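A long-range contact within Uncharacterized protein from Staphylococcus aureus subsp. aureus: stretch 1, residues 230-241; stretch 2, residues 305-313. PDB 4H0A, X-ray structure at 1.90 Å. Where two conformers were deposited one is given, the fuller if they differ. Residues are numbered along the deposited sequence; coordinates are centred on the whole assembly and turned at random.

Stretch 1 230-241: DLAHIASNNLYE
Stretch 2, residues 305-313: DEMGGDVMR

Helix 230-241 packs against strand 306-312 of the same chain, the two running roughly parallel: their N-to-C directions differ by 34° (signed crossing angle -34°) and their axes approach to 5.6 Å. The helix is regular, with phi/psi near -65/-42 and i to i-4 backbone hydrogen bonds throughout, such as Ala 235 N to Leu 231 O at 2.8 Å; the strand is extended. No hydrogen bond links the two, so the 471 Å² buried between them rests on packing. Register is set by Ala 232 CA over Gly 308 CA at 4.0 Å and Ser 236 CA near Asp 310 CA at 5.2 Å.

Asp 305 (phi/psi -127/-7) precedes the strand and makes no contact. Glu 306 (-141/158; chi1 m, chi2 t) points its CB toward the helix, where Leu 231 CD1 lies 4.3 Å from Glu 306 CB. The CA-to-CB bond of selenomethionine Met 307 (-152/161; p, t, t) points away, and the residue meets the helix through its backbone, with Leu 231 CD1 3.9 Å from Met 307 C; Leu 231 is m, t.

Gly 308 (-162/137) is the tightest point of the register. Gly 308 CA lies 3.7 Å from both Leu 231 CB and Ala 232 N, and an ideal CB on Gly 308 would fall 2.4 Å from Ala 232 N and 2.6 Å from Leu 231 CB, so the absent side chain permits the close approach. Gly 309 (-144/-171) continues the backbone packing: Gly 309 CA is 3.6 Å from Ala 235 CB and Gly 309 O is 3.7 Å from Ala 232 CA. A CB on this glycine would point away from the helix.

The CA-to-CB bond of Asp 310 (-154/149; chi1 t, chi2 36°) again points toward the helix. Asp 310 OD2 sits 3.4 Å from Ser 236 CA, 3.5 Å from Ser 236 OG (chi1 t) and 3.7 Å from Leu 239 CD2, while Asp 310 CB is 4.3 Å from Ala 235 CB. The CA-to-CB bond of Val 311 (-130/119; chi1 t) points away, following the strand's alternation.

Selenomethionine Met 312 (-142/116; chi1 34°, between wells, then t, p) has its CA-to-CB bond toward the helix and the largest area covered by the other stretch. Met 312 CG meets Leu 239 CD2 (t, p) at 3.4 Å in an apolar contact; Met 312 SE lies 4.5 Å from Tyr 240 N and Met 312 CE 4.4 Å from Ser 236 OG. Arg 313 (61/-111), modelled only to CB, leaves the contact.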

# COMPACT_ATOMS: atom_id res chain seq x y z
N ASP A 230 -2.55 9.06 -21.72
CA ASP A 230 -3.91 9.50 -22.06
C ASP A 230 -4.91 9.01 -20.99
O ASP A 230 -5.83 9.76 -20.65
CB ASP A 230 -4.36 9.04 -23.45
CG ASP A 230 -3.54 9.56 -24.62
OD1 ASP A 230 -2.95 10.66 -24.49
OD2 ASP A 230 -3.51 8.89 -25.67
N LEU A 231 -4.74 7.78 -20.48
CA LEU A 231 -5.59 7.26 -19.40
C LEU A 231 -5.35 8.05 -18.12
O LEU A 231 -6.29 8.30 -17.37
CB LEU A 231 -5.33 5.78 -19.14
CG LEU A 231 -5.69 4.80 -20.25
CD1 LEU A 231 -5.35 3.38 -19.83
CD2 LEU A 231 -7.15 4.90 -20.62
N ALA A 232 -4.09 8.44 -17.86
CA ALA A 232 -3.73 9.24 -16.68
C ALA A 232 -4.39 10.62 -16.77
O ALA A 232 -4.86 11.12 -15.75
CB ALA A 232 -2.21 9.37 -16.58
N HIS A 233 -4.45 11.21 -17.98
CA HIS A 233 -5.11 12.50 -18.22
C HIS A 233 -6.59 12.37 -17.95
O HIS A 233 -7.18 13.23 -17.28
CB HIS A 233 -4.87 13.00 -19.66
CG HIS A 233 -5.78 14.11 -20.09
ND1 HIS A 233 -6.94 13.87 -20.81
CD2 HIS A 233 -5.66 15.45 -19.90
CE1 HIS A 233 -7.48 15.05 -21.03
NE2 HIS A 233 -6.75 16.03 -20.51
N ILE A 234 -7.21 11.31 -18.49
CA ILE A 234 -8.64 11.06 -18.30
C ILE A 234 -8.92 10.86 -16.79
O ILE A 234 -9.87 11.44 -16.28
CB ILE A 234 -9.12 9.84 -19.15
CG1 ILE A 234 -9.13 10.21 -20.65
CG2 ILE A 234 -10.51 9.35 -18.69
CD1 ILE A 234 -9.13 9.01 -21.61
N ALA A 235 -8.08 10.07 -16.09
CA ALA A 235 -8.23 9.81 -14.65
C ALA A 235 -8.17 11.10 -13.84
O ALA A 235 -8.97 11.28 -12.92
CB ALA A 235 -7.14 8.86 -14.16
N SER A 236 -7.23 12.00 -14.18
CA SER A 236 -7.08 13.28 -13.51
C SER A 236 -8.30 14.17 -13.73
O SER A 236 -8.80 14.75 -12.77
CB SER A 236 -5.81 13.98 -13.98
OG SER A 236 -5.66 15.25 -13.37
N ASN A 237 -8.80 14.28 -14.98
CA ASN A 237 -10.00 15.07 -15.28
C ASN A 237 -11.22 14.47 -14.64
O ASN A 237 -12.06 15.21 -14.12
CB ASN A 237 -10.25 15.19 -16.80
CG ASN A 237 -9.50 16.30 -17.44
OD1 ASN A 237 -9.09 17.26 -16.79
ND2 ASN A 237 -9.32 16.23 -18.75
N ASN A 238 -11.34 13.14 -14.68
CA ASN A 238 -12.49 12.45 -14.08
C ASN A 238 -12.50 12.69 -12.58
O ASN A 238 -13.55 12.98 -12.01
CB ASN A 238 -12.45 10.94 -14.39
CG ASN A 238 -13.72 10.20 -14.10
OD1 ASN A 238 -14.79 10.78 -13.88
ND2 ASN A 238 -13.63 8.88 -14.15
N LEU A 239 -11.32 12.67 -11.96
CA LEU A 239 -11.22 12.89 -10.53
C LEU A 239 -11.51 14.34 -10.16
O LEU A 239 -12.25 14.59 -9.21
CB LEU A 239 -9.82 12.50 -10.04
CG LEU A 239 -9.65 12.33 -8.55
CD1 LEU A 239 -10.71 11.40 -7.99
CD2 LEU A 239 -8.27 11.77 -8.25
N TYR A 240 -10.95 15.28 -10.93
CA TYR A 240 -11.18 16.71 -10.73
C TYR A 240 -12.66 17.05 -10.93
O TYR A 240 -13.23 17.78 -10.11
CB TYR A 240 -10.31 17.52 -11.70
CG TYR A 240 -10.29 19.00 -11.41
CD1 TYR A 240 -11.26 19.85 -11.95
CD2 TYR A 240 -9.30 19.57 -10.62
CE1 TYR A 240 -11.26 21.21 -11.67
CE2 TYR A 240 -9.28 20.93 -10.34
CZ TYR A 240 -10.25 21.76 -10.89
OH TYR A 240 -10.23 23.11 -10.61
N GLU A 241 -13.29 16.52 -12.00
CA GLU A 241 -14.71 16.78 -12.29
C GLU A 241 -15.63 16.12 -11.26
O GLU A 241 -16.69 16.68 -10.96
CB GLU A 241 -15.11 16.30 -13.70
CG GLU A 241 -14.67 17.24 -14.81
CD GLU A 241 -15.56 18.46 -14.99
OE1 GLU A 241 -16.75 18.28 -15.34
OE2 GLU A 241 -15.06 19.59 -14.81
N ASP A 305 -3.78 -4.58 -20.53
CA ASP A 305 -2.36 -4.40 -20.83
C ASP A 305 -1.87 -2.96 -20.53
O ASP A 305 -0.67 -2.74 -20.60
CB ASP A 305 -2.04 -4.78 -22.29
CG ASP A 305 -3.09 -4.41 -23.31
OD1 ASP A 305 -3.68 -3.31 -23.18
OD2 ASP A 305 -3.34 -5.21 -24.23
N GLU A 306 -2.77 -2.01 -20.18
CA GLU A 306 -2.40 -0.63 -19.88
C GLU A 306 -3.19 -0.08 -18.72
O GLU A 306 -4.30 -0.55 -18.43
CB GLU A 306 -2.63 0.28 -21.09
CG GLU A 306 -1.77 -0.05 -22.29
CD GLU A 306 -1.96 0.87 -23.48
OE1 GLU A 306 -2.77 1.82 -23.38
OE2 GLU A 306 -1.30 0.63 -24.52
N MSE A 307 -2.64 0.96 -18.08
CA MSE A 307 -3.30 1.64 -16.98
C MSE A 307 -2.85 3.10 -16.91
O MSE A 307 -1.81 3.47 -17.46
CB MSE A 307 -3.02 0.93 -15.64
CG MSE A 307 -1.56 1.03 -15.19
SE MSE A 307 -1.22 0.10 -13.50
CE MSE A 307 0.70 0.16 -13.65
N GLY A 308 -3.65 3.90 -16.23
CA GLY A 308 -3.36 5.31 -16.01
C GLY A 308 -4.20 5.78 -14.86
O GLY A 308 -5.36 5.38 -14.75
N GLY A 309 -3.62 6.56 -13.97
CA GLY A 309 -4.36 6.99 -12.79
C GLY A 309 -4.05 8.38 -12.34
O GLY A 309 -3.37 9.14 -13.04
N ASP A 310 -4.57 8.72 -11.18
CA ASP A 310 -4.31 10.00 -10.54
C ASP A 310 -4.48 9.86 -9.04
O ASP A 310 -5.24 9.02 -8.57
CB ASP A 310 -5.24 11.09 -11.08
CG ASP A 310 -4.82 12.50 -10.65
OD1 ASP A 310 -3.59 12.75 -10.57
OD2 ASP A 310 -5.69 13.33 -10.41
N VAL A 311 -3.70 10.64 -8.29
CA VAL A 311 -3.79 10.73 -6.84
C VAL A 311 -3.87 12.20 -6.48
O VAL A 311 -2.95 12.94 -6.81
CB VAL A 311 -2.59 10.04 -6.13
CG1 VAL A 311 -2.69 10.21 -4.60
CG2 VAL A 311 -2.50 8.57 -6.52
N MSE A 312 -4.95 12.66 -5.85
CA MSE A 312 -4.99 14.04 -5.38
C MSE A 312 -5.70 14.09 -4.05
O MSE A 312 -6.87 13.72 -3.95
CB MSE A 312 -5.58 15.07 -6.36
CG MSE A 312 -6.68 14.57 -7.25
SE MSE A 312 -7.45 16.07 -8.29
CE MSE A 312 -5.82 16.69 -9.23
N ARG A 313 -4.92 14.49 -3.02
CA ARG A 313 -5.32 14.64 -1.63
C ARG A 313 -5.79 13.28 -1.08
O ARG A 313 -4.97 12.36 -1.01
CB ARG A 313 -6.37 15.77 -1.45